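Local coordinates for protein DynE8 (Micromonospora chersina, PDB 4AMM) that is an iterative enediyne polyketide synthase of dynemicin biosynthesis, represented here by its acyltransferase domain, which probably loads acyl units for chain extension, at residues A181-A186 / R299-P304. Sequence-based numbering, arbitrary orientation.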
ATOM      1  N   ALA A 181       6.346  -0.129 -10.078  1.00 12.97           N
ATOM      2  CA  ALA A 181       6.499   1.173  -9.430  1.00 12.87           C
ATOM      3  C   ALA A 181       7.606   1.032  -8.391  1.00 13.04           C
ATOM      4  O   ALA A 181       8.406   2.027  -8.236  1.00 14.08           O
ATOM      5  CB  ALA A 181       5.202   1.586  -8.773  1.00 14.71           C
ATOM      6  N   ALA A 182       7.717  -0.066  -7.652  1.00 11.93           N
ATOM      7  CA  ALA A 182       8.787  -0.237  -6.677  1.00 12.98           C
ATOM      8  C   ALA A 182      10.143  -0.158  -7.397  1.00 13.66           C
ATOM      9  O   ALA A 182      11.089   0.488  -6.843  1.00 15.50           O
ATOM     10  CB  ALA A 182       8.633  -1.533  -5.875  1.00 13.48           C
ATOM     11  N   LEU A 183      10.280  -0.823  -8.528  1.00 13.23           N
ATOM     12  CA  LEU A 183      11.559  -0.778  -9.275  1.00 13.66           C
ATOM     13  C   LEU A 183      11.809   0.624  -9.734  1.00 16.03           C
ATOM     14  O   LEU A 183      12.988   1.048  -9.734  1.00 16.92           O
ATOM     15  CB  LEU A 183      11.427  -1.728 -10.477  1.00 14.24           C
ATOM     16  CG  LEU A 183      11.551  -3.184 -10.055  1.00 16.00           C
ATOM     17  CD1 LEU A 183      11.199  -4.147 -11.167  1.00 18.88           C
ATOM     18  CD2 LEU A 183      12.995  -3.580  -9.567  1.00 17.85           C
ATOM     19  N   SER A 184      10.817   1.404 -10.136  1.00 14.04           N
ATOM     20  CA  SER A 184      11.020   2.790 -10.593  1.00 14.80           C
ATOM     21  C   SER A 184      11.505   3.619  -9.408  1.00 15.10           C
ATOM     22  O   SER A 184      12.504   4.373  -9.493  1.00 17.09           O
ATOM     23  CB  SER A 184       9.773   3.400 -11.236  1.00 15.50           C
ATOM     24  OG  SER A 184      10.117   4.649 -11.837  1.00 17.95           O
ATOM     25  N   TRP A 185      10.857   3.465  -8.265  1.00 16.10           N
ATOM     26  CA  TRP A 185      11.316   4.158  -7.053  1.00 15.46           C
ATOM     27  C   TRP A 185      12.752   3.828  -6.722  1.00 16.11           C
ATOM     28  O   TRP A 185      13.518   4.742  -6.268  1.00 17.16           O
ATOM     29  CB  TRP A 185      10.377   3.753  -5.862  1.00 14.31           C
ATOM     30  CG  TRP A 185      10.906   4.176  -4.468  1.00 14.69           C
ATOM     31  CD1 TRP A 185      10.782   5.416  -3.887  1.00 17.09           C
ATOM     32  CD2 TRP A 185      11.689   3.356  -3.598  1.00 14.88           C
ATOM     33  NE1 TRP A 185      11.517   5.432  -2.695  1.00 15.63           N
ATOM     34  CE2 TRP A 185      11.995   4.177  -2.459  1.00 14.04           C
ATOM     35  CE3 TRP A 185      12.087   2.004  -3.606  1.00 14.80           C
ATOM     36  CZ2 TRP A 185      12.738   3.718  -1.404  1.00 14.81           C
ATOM     37  CZ3 TRP A 185      12.794   1.532  -2.483  1.00 16.21           C
ATOM     38  CH2 TRP A 185      13.103   2.402  -1.412  1.00 16.70           C
ATOM     39  N   ALA A 186      13.160   2.582  -6.938  1.00 15.69           N
ATOM     40  CA  ALA A 186      14.502   2.069  -6.620  1.00 16.27           C
ATOM     41  C   ALA A 186      15.496   2.499  -7.721  1.00 17.86           C
ATOM     42  O   ALA A 186      16.708   2.168  -7.577  1.00 21.63           O
ATOM     43  CB  ALA A 186      14.503   0.555  -6.396  1.00 17.59           C
ATOM     44  N   ARG A 299      18.312  -0.437 -15.291  1.00 22.76           N
ATOM     45  CA  ARG A 299      19.488  -0.291 -14.411  1.00 24.73           C
ATOM     46  C   ARG A 299      19.317  -1.125 -13.159  1.00 25.11           C
ATOM     47  O   ARG A 299      18.190  -1.463 -12.777  1.00 23.76           O
ATOM     48  CB  ARG A 299      19.671   1.196 -14.038  1.00 26.35           C
ATOM     49  CG  ARG A 299      19.641   2.163 -15.246  1.00 29.78           C
ATOM     50  CD  ARG A 299      20.238   3.542 -14.979  1.00 37.49           C
ATOM     51  NE  ARG A 299      20.099   4.395 -16.171  1.00 45.39           N
ATOM     52  CZ  ARG A 299      20.456   5.684 -16.256  1.00 46.91           C
ATOM     53  NH1 ARG A 299      21.015   6.307 -15.213  1.00 47.77           N
ATOM     54  NH2 ARG A 299      20.273   6.353 -17.394  1.00 47.90           N
ATOM     55  N   ARG A 300      20.414  -1.421 -12.494  1.00 25.13           N
ATOM     56  CA  ARG A 300      20.388  -2.071 -11.233  1.00 26.14           C
ATOM     57  C   ARG A 300      19.625  -1.202 -10.215  1.00 24.93           C
ATOM     58  O   ARG A 300      19.867  -0.004 -10.170  1.00 24.48           O
ATOM     59  CB  ARG A 300      21.835  -2.218 -10.746  1.00 28.22           C
ATOM     60  CG  ARG A 300      21.945  -3.134  -9.554  1.00 34.19           C
ATOM     61  CD  ARG A 300      23.406  -3.604  -9.303  1.00 44.94           C
ATOM     62  NE  ARG A 300      23.496  -4.757  -8.393  1.00 52.11           N
ATOM     63  CZ  ARG A 300      23.471  -4.678  -7.058  1.00 55.49           C
ATOM     64  NH1 ARG A 300      23.350  -3.486  -6.459  1.00 56.40           N
ATOM     65  NH2 ARG A 300      23.567  -5.787  -6.315  1.00 55.85           N
ATOM     66  N   PRO A 301      18.703  -1.811  -9.433  1.00 24.50           N
ATOM     67  CA  PRO A 301      18.066  -1.012  -8.368  1.00 24.46           C
ATOM     68  C   PRO A 301      19.056  -0.513  -7.358  1.00 25.11           C
ATOM     69  O   PRO A 301      19.994  -1.266  -6.991  1.00 27.06           O
ATOM     70  CB  PRO A 301      17.144  -2.020  -7.668  1.00 25.71           C
ATOM     71  CG  PRO A 301      16.803  -3.024  -8.686  1.00 25.35           C
ATOM     72  CD  PRO A 301      18.089  -3.147  -9.553  1.00 24.62           C
ATOM     73  N   GLU A 302      18.859   0.728  -6.904  1.00 21.76           N
ATOM     74  CA  GLU A 302      19.795   1.403  -5.982  1.00 23.91           C
ATOM     75  C   GLU A 302      19.301   1.476  -4.552  1.00 22.44           C
ATOM     76  O   GLU A 302      20.000   1.958  -3.631  1.00 24.34           O
ATOM     77  CB  GLU A 302      20.072   2.836  -6.480  1.00 24.68           C
ATOM     78  CG  GLU A 302      20.298   2.853  -8.040  1.00 32.18           C
ATOM     79  CD  GLU A 302      20.793   4.198  -8.644  1.00 41.74           C
ATOM     80  OE1 GLU A 302      19.960   5.110  -8.938  1.00 43.21           O
ATOM     81  OE2 GLU A 302      22.032   4.317  -8.865  1.00 47.12           O
ATOM     82  N   ARG A 303      18.066   1.030  -4.333  1.00 20.41           N
ATOM     83  CA  ARG A 303      17.409   1.021  -3.007  1.00 18.81           C
ATOM     84  C   ARG A 303      16.781  -0.407  -2.836  1.00 17.90           C
ATOM     85  O   ARG A 303      16.534  -1.089  -3.865  1.00 17.71           O
ATOM     86  CB  ARG A 303      16.320   2.093  -2.918  1.00 20.22           C
ATOM     87  CG  ARG A 303      16.739   3.458  -3.460  1.00 24.05           C
ATOM     88  CD  ARG A 303      15.670   4.455  -3.129  1.00 26.77           C
ATOM     89  NE  ARG A 303      15.850   5.778  -3.704  1.00 37.58           N
ATOM     90  CZ  ARG A 303      15.395   6.917  -3.153  1.00 41.23           C
ATOM     91  NH1 ARG A 303      14.784   6.926  -1.957  1.00 37.42           N
ATOM     92  NH2 ARG A 303      15.609   8.074  -3.774  1.00 43.94           N
ATOM     93  N   PRO A 304      16.554  -0.874  -1.599  1.00 17.15           N
ATOM     94  CA  PRO A 304      16.106  -2.258  -1.391  1.00 15.30           C
ATOM     95  C   PRO A 304      14.648  -2.463  -1.865  1.00 15.60           C
ATOM     96  O   PRO A 304      13.769  -1.680  -1.518  1.00 15.54           O
ATOM     97  CB  PRO A 304      16.190  -2.446   0.112  1.00 17.13           C
ATOM     98  CG  PRO A 304      17.341  -1.456   0.429  1.00 16.94           C
ATOM     99  CD  PRO A 304      16.994  -0.284  -0.288  1.00 16.02           C
TER
HETATM  100  O   HOH W   1      16.297   5.703  -6.599  1.00 37.94           O
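Trp185 and Arg303 supply the main side-chain contact, a CH-pi interaction: Arg303 CD sits over one face of the indole, 3.7 Å from the centroid of the Trp185 six-membered ring and 19° off its normal. CG of Arg303 lies anti to the carbonyl carbon (chi1 -46°), and the chain then runs extended to NE, crossing the indole at about a right angle. The guanidinium is not stacked, its plane being turned 56° from the ring. At the indole edge, in its plane, Pro304 O comes within 3.5 Å of Trp185 CZ3.

Polar links use the backbone where helix 178-185 ends. Glu302 N donates to Ala186 O at 2.7 Å. A water bridges the next carbonyl back, donating to Trp185 O and accepting from Arg303 NE at 2.9 Å.

Apolar contacts complete the join: Ala186 CB meets Pro301 CB at 3.9 Å, and Leu183 CD2 meets Pro301 CG at the same distance; Trp314 touches both Leu183 and Pro301.

An alanine in place of Trp185 would probably leave the aliphatic part of Arg303 without its flat support and open a gap beside Ile159 and Leu101.

The contact joins the helix following a probable GxSxG nucleophile elbow to the loop entering edge strand 305-306 of the parallel sheet in this acyltransferase fold.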